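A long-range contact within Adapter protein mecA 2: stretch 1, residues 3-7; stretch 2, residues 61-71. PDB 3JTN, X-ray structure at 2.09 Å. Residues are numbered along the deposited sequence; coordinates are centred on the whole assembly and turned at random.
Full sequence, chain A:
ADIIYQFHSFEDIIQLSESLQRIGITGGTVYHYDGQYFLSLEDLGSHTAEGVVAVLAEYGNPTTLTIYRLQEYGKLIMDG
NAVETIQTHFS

Stretch 1 (3-7) IIYQF
Stretch 2, residues 61-71: NPTTLTIYRLQ

Residues 3-7 form an extended strand, and residues 61-71 run antiparallel to it at N61, pass through a turn and enter a helix that begins at I67. Together the two stretches bury 463 Å², most of it at I4, Q6 and N61.

The register is fixed by Q6 and N61, an antiparallel hydrogen-bonded pair with CA atoms 5.3 Å apart. Q6 N donates to N61 O (2.7 Å) and N61 N donates to Q6 O (2.9 Å), closing a small backbone ring between two extended residues (phi/psi -93/157 for Q6, -123/152 for N61). Their side chains lie on the same face of the sheet, with Q6 CG 4.2 Å from N61 CB. Q6 adopts chi1 p and chi2 t, N61 chi1 m. The aliphatic part of Q6 also covers T63, CB to CB 4.1 Å. Its CH2 groups thus pack on N61 and T63, while NE2 is hydrogen-bonded elsewhere in the structure; Q6 OE1 lies 3.1 Å from P62 O without a bond between these two acceptors.

Beyond this pair the direct backbone ladder gives way to a water. I4 O accepts a hydrogen bond from water 1 (2.8 Å), which in turn accepts from T63 N (2.9 Å), so one water bridges I4 O and T63 N, which are 3.7 Å apart. Y5 packs against P62. Its CA-to-CB bond points sideways, but chi1 of -96° and chi2 of -126° bring the ring over the N61-P62 peptide, with Y5 CD1 3.4 Å from N61 C. P62 CA sits 4.0 Å from the centroid of the Y5 ring, 5° off the normal, a CH-pi contact over the face. The proline has phi/psi -60/164 and a C-gamma exo pucker.

I4 makes the largest apolar contribution, 115 Å² covered. At phi/psi -144/124 its side chain points toward stretch 2, and chi1 m with chi2 t extends CD1 to the start of the helix, 3.5 Å from I67 N and 4.0 Å from I67 CB. I4 CG2 lies 3.6 Å from L70 CD1 and 3.6 Å from T63 CG2. I4 CD1 also comes within 4.2 Å of L70 CD1, so both branches pack on the one helix start and CG2 also meets T63. L70 (chi1 m, chi2 t) is buried and points toward the strand.

Local bonds shape the turn that presents these groups. T63, with chi1 t, turns its methyl to I4 and accepts at OG1 from L65 N (3.1 Å). T66, chi1 p, caps the helix: its OG1 accepts from R69 N at 2.7 Å, while L70 N donates to T66 O (3.1 Å).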

# COMPACT_ATOMS: atom_id res chain seq x y z
N ILE A 3 -5.16 -4.83 5.81
CA ILE A 3 -5.42 -3.73 4.89
C ILE A 3 -4.77 -3.95 3.54
O ILE A 3 -3.56 -4.15 3.46
CB ILE A 3 -4.87 -2.41 5.43
CG1 ILE A 3 -5.06 -2.32 6.93
CG2 ILE A 3 -5.50 -1.23 4.71
CD1 ILE A 3 -4.69 -0.96 7.49
N ILE A 4 -5.57 -3.90 2.48
CA ILE A 4 -5.06 -4.00 1.13
C ILE A 4 -5.89 -3.09 0.26
O ILE A 4 -7.12 -3.22 0.20
CB ILE A 4 -5.19 -5.42 0.57
CG1 ILE A 4 -4.62 -6.45 1.55
CG2 ILE A 4 -4.48 -5.54 -0.77
CD1 ILE A 4 -4.67 -7.89 1.04
N TYR A 5 -5.24 -2.16 -0.43
CA TYR A 5 -5.94 -1.31 -1.37
C TYR A 5 -5.43 -1.58 -2.77
O TYR A 5 -4.26 -1.88 -2.95
CB TYR A 5 -5.78 0.17 -1.00
CG TYR A 5 -6.96 0.67 -0.20
CD1 TYR A 5 -7.67 1.79 -0.59
CD2 TYR A 5 -7.39 -0.01 0.93
CE1 TYR A 5 -8.75 2.24 0.12
CE2 TYR A 5 -8.48 0.43 1.66
CZ TYR A 5 -9.16 1.55 1.25
OH TYR A 5 -10.25 2.00 1.97
N GLN A 6 -6.33 -1.53 -3.75
CA GLN A 6 -5.89 -1.58 -5.13
C GLN A 6 -5.72 -0.15 -5.59
O GLN A 6 -6.31 0.78 -5.02
CB GLN A 6 -6.89 -2.34 -6.01
CG GLN A 6 -8.26 -1.74 -6.11
CD GLN A 6 -9.21 -2.65 -6.89
OE1 GLN A 6 -10.41 -2.70 -6.62
NE2 GLN A 6 -8.66 -3.39 -7.85
N PHE A 7 -4.91 0.04 -6.62
CA PHE A 7 -4.60 1.39 -7.06
C PHE A 7 -4.74 1.52 -8.57
O PHE A 7 -4.48 0.57 -9.31
CB PHE A 7 -3.20 1.79 -6.58
CG PHE A 7 -3.12 1.95 -5.09
CD1 PHE A 7 -3.39 3.17 -4.50
CD2 PHE A 7 -2.85 0.86 -4.28
CE1 PHE A 7 -3.35 3.31 -3.12
CE2 PHE A 7 -2.81 0.99 -2.91
CZ PHE A 7 -3.05 2.21 -2.33
N ASN A 61 -8.56 2.19 -3.97
CA ASN A 61 -9.86 1.67 -3.66
C ASN A 61 -9.72 0.34 -2.94
O ASN A 61 -8.74 -0.36 -3.13
CB ASN A 61 -10.70 1.53 -4.93
CG ASN A 61 -11.15 2.87 -5.48
OD1 ASN A 61 -12.23 3.36 -5.14
ND2 ASN A 61 -10.31 3.49 -6.30
N PRO A 62 -10.69 0.00 -2.09
CA PRO A 62 -10.58 -1.26 -1.38
C PRO A 62 -10.53 -2.38 -2.42
O PRO A 62 -10.84 -2.17 -3.60
CB PRO A 62 -11.90 -1.35 -0.59
CG PRO A 62 -12.51 0.02 -0.66
CD PRO A 62 -12.01 0.63 -1.94
N THR A 63 -10.11 -3.55 -1.99
CA THR A 63 -10.09 -4.70 -2.87
C THR A 63 -10.61 -5.85 -2.04
O THR A 63 -10.44 -5.86 -0.82
CB THR A 63 -8.66 -4.97 -3.38
OG1 THR A 63 -8.62 -6.18 -4.14
CG2 THR A 63 -7.69 -5.06 -2.21
N THR A 64 -11.27 -6.81 -2.69
CA THR A 64 -11.74 -7.99 -1.98
C THR A 64 -10.65 -9.06 -1.97
O THR A 64 -10.80 -10.11 -1.36
CB THR A 64 -13.03 -8.57 -2.59
OG1 THR A 64 -12.75 -9.06 -3.91
CG2 THR A 64 -14.13 -7.51 -2.65
N LEU A 65 -9.55 -8.78 -2.66
CA LEU A 65 -8.46 -9.73 -2.74
C LEU A 65 -8.02 -10.18 -1.36
O LEU A 65 -8.28 -9.50 -0.38
CB LEU A 65 -7.27 -9.13 -3.50
CG LEU A 65 -7.18 -9.52 -4.97
CD1 LEU A 65 -8.44 -9.14 -5.71
CD2 LEU A 65 -5.97 -8.86 -5.59
N THR A 66 -7.40 -11.34 -1.28
CA THR A 66 -6.74 -11.76 -0.06
C THR A 66 -5.25 -11.50 -0.23
O THR A 66 -4.76 -11.35 -1.36
CB THR A 66 -7.00 -13.24 0.23
OG1 THR A 66 -6.43 -14.05 -0.81
CG2 THR A 66 -8.50 -13.49 0.28
N ILE A 67 -4.52 -11.42 0.88
CA ILE A 67 -3.07 -11.30 0.80
C ILE A 67 -2.53 -12.62 0.29
O ILE A 67 -1.45 -12.67 -0.31
CB ILE A 67 -2.43 -10.99 2.17
CG1 ILE A 67 -0.95 -10.63 2.00
CG2 ILE A 67 -2.58 -12.17 3.12
CD1 ILE A 67 -0.70 -9.20 1.56
N TYR A 68 -3.28 -13.69 0.54
CA TYR A 68 -2.95 -15.01 0.01
C TYR A 68 -2.97 -14.99 -1.51
O TYR A 68 -2.00 -15.39 -2.16
CB TYR A 68 -3.92 -16.09 0.52
CG TYR A 68 -3.65 -17.44 -0.11
CD1 TYR A 68 -2.67 -18.27 0.39
CD2 TYR A 68 -4.34 -17.84 -1.24
CE1 TYR A 68 -2.39 -19.49 -0.20
CE2 TYR A 68 -4.08 -19.06 -1.84
CZ TYR A 68 -3.10 -19.88 -1.32
OH TYR A 68 -2.83 -21.10 -1.90
N ARG A 69 -4.07 -14.51 -2.08
CA ARG A 69 -4.17 -14.39 -3.53
C ARG A 69 -3.02 -13.56 -4.08
O ARG A 69 -2.45 -13.87 -5.13
CB ARG A 69 -5.49 -13.74 -3.92
CG ARG A 69 -5.83 -13.89 -5.40
CD ARG A 69 -6.23 -15.33 -5.71
NE ARG A 69 -6.77 -15.48 -7.07
CZ ARG A 69 -6.12 -16.05 -8.08
NH1 ARG A 69 -4.90 -16.53 -7.90
NH2 ARG A 69 -6.70 -16.14 -9.27
N LEU A 70 -2.68 -12.50 -3.35
CA LEU A 70 -1.61 -11.60 -3.77
C LEU A 70 -0.21 -12.20 -3.59
O LEU A 70 0.68 -11.94 -4.39
CB LEU A 70 -1.71 -10.26 -3.02
CG LEU A 70 -2.79 -9.28 -3.50
CD1 LEU A 70 -2.73 -7.95 -2.74
CD2 LEU A 70 -2.69 -9.03 -4.99
N GLN A 71 -0.01 -13.00 -2.56
CA GLN A 71 1.33 -13.50 -2.28
C GLN A 71 1.67 -14.79 -3.04
O GLN A 71 2.83 -15.05 -3.34
CB GLN A 71 1.52 -13.72 -0.79
CG GLN A 71 0.93 -15.01 -0.29
CD GLN A 71 0.58 -14.94 1.17
OE1 GLN A 71 0.12 -15.92 1.76
NE2 GLN A 71 0.78 -13.77 1.77
O HOH W 1 -9.86 -3.55 0.91